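Local coordinates for protein Hia (Haemophilus influenzae, PDB 1S7M) that acts as a trimeric autotransporter adhesin of the bacterial outer membrane, recognising host cells through binding domains such as the HiaBD1 fragment described here, at the interface of chains A and B. Coordinates in Å, arbitrary orientation; residue numbers count along the deposited sequence, not the author numbering. Chains: chain A/B, Hia.

Contact 1: the interface of chains A and B. Residues chain A 110-111, 135; chain B 87-88, 97, 99-101.
The guanidinium of A:Arg111 meets chain B at its edges: the carbonyl oxygen of B:Leu87, the carbonyl group of B:Val99 and the carboxylate of B:Asp101 all lie close to its plane, round the rim of the group. The donor side of NE and NH2 grips B:Leu87 O side-on, both nitrogens reaching one atom. NE gives the shorter bond, 2.9 Å to B:Leu87 O, and arrives in the carbonyl plane, whereas NH2 reaches the same oxygen from above that plane. NH2 also donates to B:Val99 O at 2.6 Å, a nearly straight bond in the carbonyl plane (160° at H). At NH1 a salt bridge of 2.5 Å runs to B:Asp101 OD1; here the guanidinium and carboxylate planes are turned 49° apart, so the two groups cross obliquely and do not pair flat. Bonds round the rim fix the rotation of the group, edge-on to two separate loop stretches of chain B. Arginine suits this place because its planar fan of N-H groups can satisfy several carbonyls and a carboxylate together; the aspartate probably helps keep it charged, and B:Asp88, farther off, may add to the negative field.

The side chain leaves helix 107-111 with CG anti to the carbonyl carbon (chi1 -79°) and then runs extended from CG to NE, which carries the guanidinium well into the neighbouring chain. Its methylenes slide past B:Leu87 in the opposite direction. A leucine serves well there, since its backbone oxygen takes the arginine while its branched tip packs back towards chain A. That tip is itself extended, with CD1 anti to CA, putting CD1 3.9 Å from A:Arg111 CA and equally near CB of A:Asn135, whose side chain crosses it obliquely. B:Leu87 CD1 comes to 3.6 Å from A:Leu110 O, a backbone carbonyl of the helix.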
# COMPACT_ATOMS: atom_id res chain seq x y z
N LEU A 110 -4.58 -3.28 -2.16
CA LEU A 110 -3.19 -3.11 -2.56
C LEU A 110 -2.99 -3.22 -4.06
O LEU A 110 -2.14 -2.53 -4.64
CB LEU A 110 -2.29 -4.16 -1.90
CG LEU A 110 -2.16 -4.19 -0.38
CD1 LEU A 110 -0.80 -4.81 -0.02
CD2 LEU A 110 -2.26 -2.78 0.20
N ARG A 111 -3.75 -4.12 -4.69
CA ARG A 111 -3.63 -4.35 -6.12
C ARG A 111 -4.03 -3.12 -6.93
O ARG A 111 -3.55 -2.92 -8.05
CB ARG A 111 -4.45 -5.59 -6.52
CG ARG A 111 -3.72 -6.92 -6.20
CD ARG A 111 -4.56 -8.17 -6.45
NE ARG A 111 -3.78 -9.37 -6.18
CZ ARG A 111 -4.28 -10.50 -5.67
NH1 ARG A 111 -5.58 -10.60 -5.41
NH2 ARG A 111 -3.48 -11.51 -5.38
N ASN A 135 2.33 -1.16 -8.04
CA ASN A 135 3.41 -1.90 -7.42
C ASN A 135 4.12 -2.75 -8.50
O ASN A 135 3.47 -3.30 -9.37
CB ASN A 135 2.83 -2.80 -6.33
CG ASN A 135 3.86 -3.66 -5.69
OD1 ASN A 135 4.80 -3.17 -5.06
ND2 ASN A 135 3.70 -4.96 -5.85
N LEU B 87 2.32 -9.19 -6.05
CA LEU B 87 0.87 -9.17 -5.95
C LEU B 87 0.16 -10.06 -6.98
O LEU B 87 -1.07 -10.12 -7.01
CB LEU B 87 0.36 -7.72 -6.07
CG LEU B 87 0.63 -6.74 -4.92
CD1 LEU B 87 0.04 -5.36 -5.26
CD2 LEU B 87 0.00 -7.26 -3.63
N ASP B 88 0.91 -10.76 -7.82
CA ASP B 88 0.27 -11.60 -8.82
C ASP B 88 0.81 -13.01 -8.97
O ASP B 88 0.89 -13.52 -10.09
CB ASP B 88 0.29 -10.90 -10.18
CG ASP B 88 -0.37 -9.54 -10.15
OD1 ASP B 88 -1.57 -9.46 -9.79
OD2 ASP B 88 0.30 -8.54 -10.49
N PRO B 97 -5.20 -16.16 -8.99
CA PRO B 97 -4.11 -15.72 -8.11
C PRO B 97 -4.03 -16.60 -6.86
O PRO B 97 -5.05 -17.02 -6.33
CB PRO B 97 -4.50 -14.28 -7.78
CG PRO B 97 -5.36 -13.88 -8.97
CD PRO B 97 -6.20 -15.09 -9.15
N VAL B 99 -3.21 -15.72 -3.91
CA VAL B 99 -3.86 -14.98 -2.82
C VAL B 99 -5.06 -14.22 -3.36
O VAL B 99 -4.93 -13.40 -4.28
CB VAL B 99 -2.87 -14.02 -2.16
CG1 VAL B 99 -3.57 -13.22 -1.05
CG2 VAL B 99 -1.68 -14.81 -1.60
N ALA B 100 -6.22 -14.50 -2.80
CA ALA B 100 -7.45 -13.85 -3.22
C ALA B 100 -7.48 -12.36 -2.80
O ALA B 100 -6.81 -11.95 -1.83
CB ALA B 100 -8.64 -14.58 -2.62
N ASP B 101 -8.29 -11.57 -3.52
CA ASP B 101 -8.42 -10.14 -3.24
C ASP B 101 -8.87 -9.85 -1.82
O ASP B 101 -8.27 -9.02 -1.14
CB ASP B 101 -9.44 -9.47 -4.20
CG ASP B 101 -8.81 -9.05 -5.53
OD1 ASP B 101 -7.57 -9.08 -5.68
OD2 ASP B 101 -9.57 -8.68 -6.44

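Contact 2: the interface of chains A and B. Residues chain A 31, 41-48; chain B 48-52.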
# COMPACT_ATOMS: atom_id res chain seq x y z
N ALA A 31 1.94 -17.55 19.54
CA ALA A 31 1.95 -17.27 18.11
C ALA A 31 1.08 -18.18 17.26
O ALA A 31 0.52 -17.72 16.27
CB ALA A 31 3.38 -17.30 17.59
N ILE A 41 -6.59 -9.26 18.44
CA ILE A 41 -6.85 -10.49 17.70
C ILE A 41 -5.59 -11.12 17.13
O ILE A 41 -4.76 -10.43 16.55
CB ILE A 41 -7.84 -10.19 16.56
CG1 ILE A 41 -9.15 -9.68 17.17
CG2 ILE A 41 -8.04 -11.41 15.68
CD1 ILE A 41 -10.13 -9.13 16.16
N SER A 42 -5.45 -12.43 17.31
CA SER A 42 -4.30 -13.16 16.77
C SER A 42 -4.81 -14.19 15.79
O SER A 42 -5.76 -14.93 16.10
CB SER A 42 -3.53 -13.88 17.87
OG SER A 42 -2.61 -14.76 17.28
N ALA A 43 -4.20 -14.27 14.62
CA ALA A 43 -4.65 -15.22 13.62
C ALA A 43 -3.78 -16.49 13.57
O ALA A 43 -3.81 -17.25 12.60
CB ALA A 43 -4.69 -14.55 12.26
N GLY A 44 -3.00 -16.69 14.63
CA GLY A 44 -2.13 -17.84 14.74
C GLY A 44 -1.26 -18.14 13.54
O GLY A 44 -1.12 -19.31 13.17
N GLY A 45 -0.66 -17.12 12.94
CA GLY A 45 0.19 -17.32 11.78
C GLY A 45 -0.60 -17.61 10.52
O GLY A 45 -0.03 -17.93 9.48
N GLN A 46 -1.91 -17.52 10.62
CA GLN A 46 -2.77 -17.76 9.47
C GLN A 46 -3.26 -16.42 8.90
O GLN A 46 -2.72 -15.36 9.24
CB GLN A 46 -3.95 -18.62 9.88
CG GLN A 46 -3.55 -19.86 10.65
CD GLN A 46 -4.07 -21.12 10.00
OE1 GLN A 46 -4.40 -22.08 10.68
NE2 GLN A 46 -4.12 -21.13 8.68
N SER A 47 -4.27 -16.49 8.05
CA SER A 47 -4.82 -15.31 7.38
C SER A 47 -6.21 -14.93 7.84
O SER A 47 -6.89 -15.68 8.53
CB SER A 47 -4.89 -15.55 5.87
OG SER A 47 -3.61 -15.82 5.34
N VAL A 48 -6.63 -13.73 7.43
CA VAL A 48 -7.97 -13.26 7.70
C VAL A 48 -8.54 -13.33 6.29
O VAL A 48 -8.12 -12.60 5.38
CB VAL A 48 -7.97 -11.82 8.25
CG1 VAL A 48 -9.38 -11.23 8.18
CG2 VAL A 48 -7.48 -11.82 9.68
N VAL B 48 -4.61 -6.80 14.82
CA VAL B 48 -4.77 -8.20 14.43
C VAL B 48 -3.31 -8.59 14.17
O VAL B 48 -2.69 -8.13 13.21
CB VAL B 48 -5.56 -8.38 13.12
CG1 VAL B 48 -5.50 -9.83 12.71
CG2 VAL B 48 -7.00 -7.92 13.30
N LYS B 49 -2.75 -9.41 15.06
CA LYS B 49 -1.36 -9.82 14.96
C LYS B 49 -1.22 -11.28 14.56
O LYS B 49 -2.21 -11.98 14.46
CB LYS B 49 -0.65 -9.57 16.29
CG LYS B 49 -0.49 -8.07 16.60
CD LYS B 49 0.04 -7.87 18.01
CE LYS B 49 0.36 -6.41 18.30
NZ LYS B 49 0.75 -6.28 19.74
N ASN B 50 0.02 -11.72 14.35
CA ASN B 50 0.31 -13.10 13.93
C ASN B 50 -0.56 -13.41 12.74
O ASN B 50 -1.29 -14.41 12.73
CB ASN B 50 0.01 -14.10 15.04
CG ASN B 50 0.72 -13.76 16.29
OD1 ASN B 50 1.89 -13.38 16.26
ND2 ASN B 50 0.03 -13.87 17.43
N VAL B 51 -0.50 -12.55 11.73
CA VAL B 51 -1.31 -12.74 10.55
C VAL B 51 -0.47 -12.59 9.29
O VAL B 51 0.45 -11.79 9.23
CB VAL B 51 -2.52 -11.74 10.57
CG1 VAL B 51 -1.99 -10.29 10.62
CG2 VAL B 51 -3.42 -11.95 9.35
N VAL B 52 -0.76 -13.41 8.28
CA VAL B 52 -0.03 -13.32 7.00
C VAL B 52 -1.10 -13.28 5.94
O VAL B 52 -2.20 -13.75 6.16
CB VAL B 52 0.89 -14.57 6.71
CG1 VAL B 52 1.97 -14.71 7.79
CG2 VAL B 52 0.05 -15.82 6.63
O HOH W 1 -4.67 -12.21 5.97
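Parallel beta pairing between subunits builds this contact: strand 40-43 of chain A runs beside strand 48-49 of chain B, and the pairing resumes where A:Gln46 bridges B:Val51. The first stretch is regular. B:Lys49 N donates to A:Ile41 O at 2.7 Å, and A:Ala43 N returns a bond of 3.0 Å to B:Lys49 O, both nearly along the C=O axis.

The turn at A:Gly44 and A:Gly45 uses positive phi angles, which glycine accepts readily, and brings A:Gly45 N to 2.8 Å from B:Asn50 O. B:Asn50 also has positive phi, a conformation asparagine tolerates well. Its side chain, with CG anti to the carbonyl carbon, aims ND2 at A:Ser42 OG over 2.8 Å; the bond is almost straight (177° at H) and lies in the amide plane. That hydroxyl, held anti to its backbone N (chi1 169°), also accepts from A:Gly44 N, so one small serine ties the turn to the neighbouring chain.

Beyond the turn, B:Val52 N donates to A:Gln46 O, and A:Ser47 OG, beside its own backbone N, reaches B:Val52 O at 2.6 Å from above the carbonyl plane. A water links that same oxygen to A:Val48 N. Valines fill the apolar side with compact branches: the tips of A:Val48 and B:Val48 meet head-on, CG2 to CG1 at 4.1 Å, while B:Val51 crosses A:Val48 obliquely and sets its CB against A:Ala43 CB.

The contact sits where each chain's N-terminal strands give way to the segment leading into the rest of the subunit, so one chain's strand edge is continued by its neighbour.

About 19 Å separates the C-alpha centres of contact 1 and contact 2. They share no residues: contact 1 joins helix 107-111 and A:Asn135 to loops of chain B, while contact 2 pairs the short strands between residues 40 and 52. The same two chains are therefore clasped at two levels, by a charged side-chain anchor at one and by backbone pairing at the other. The A-B interface as a whole is not an exact two-fold, as expected in a homotrimer, where each subunit offers one face to one neighbour and a different face to the next. Together they probably keep the three subunits in register along the adhesin.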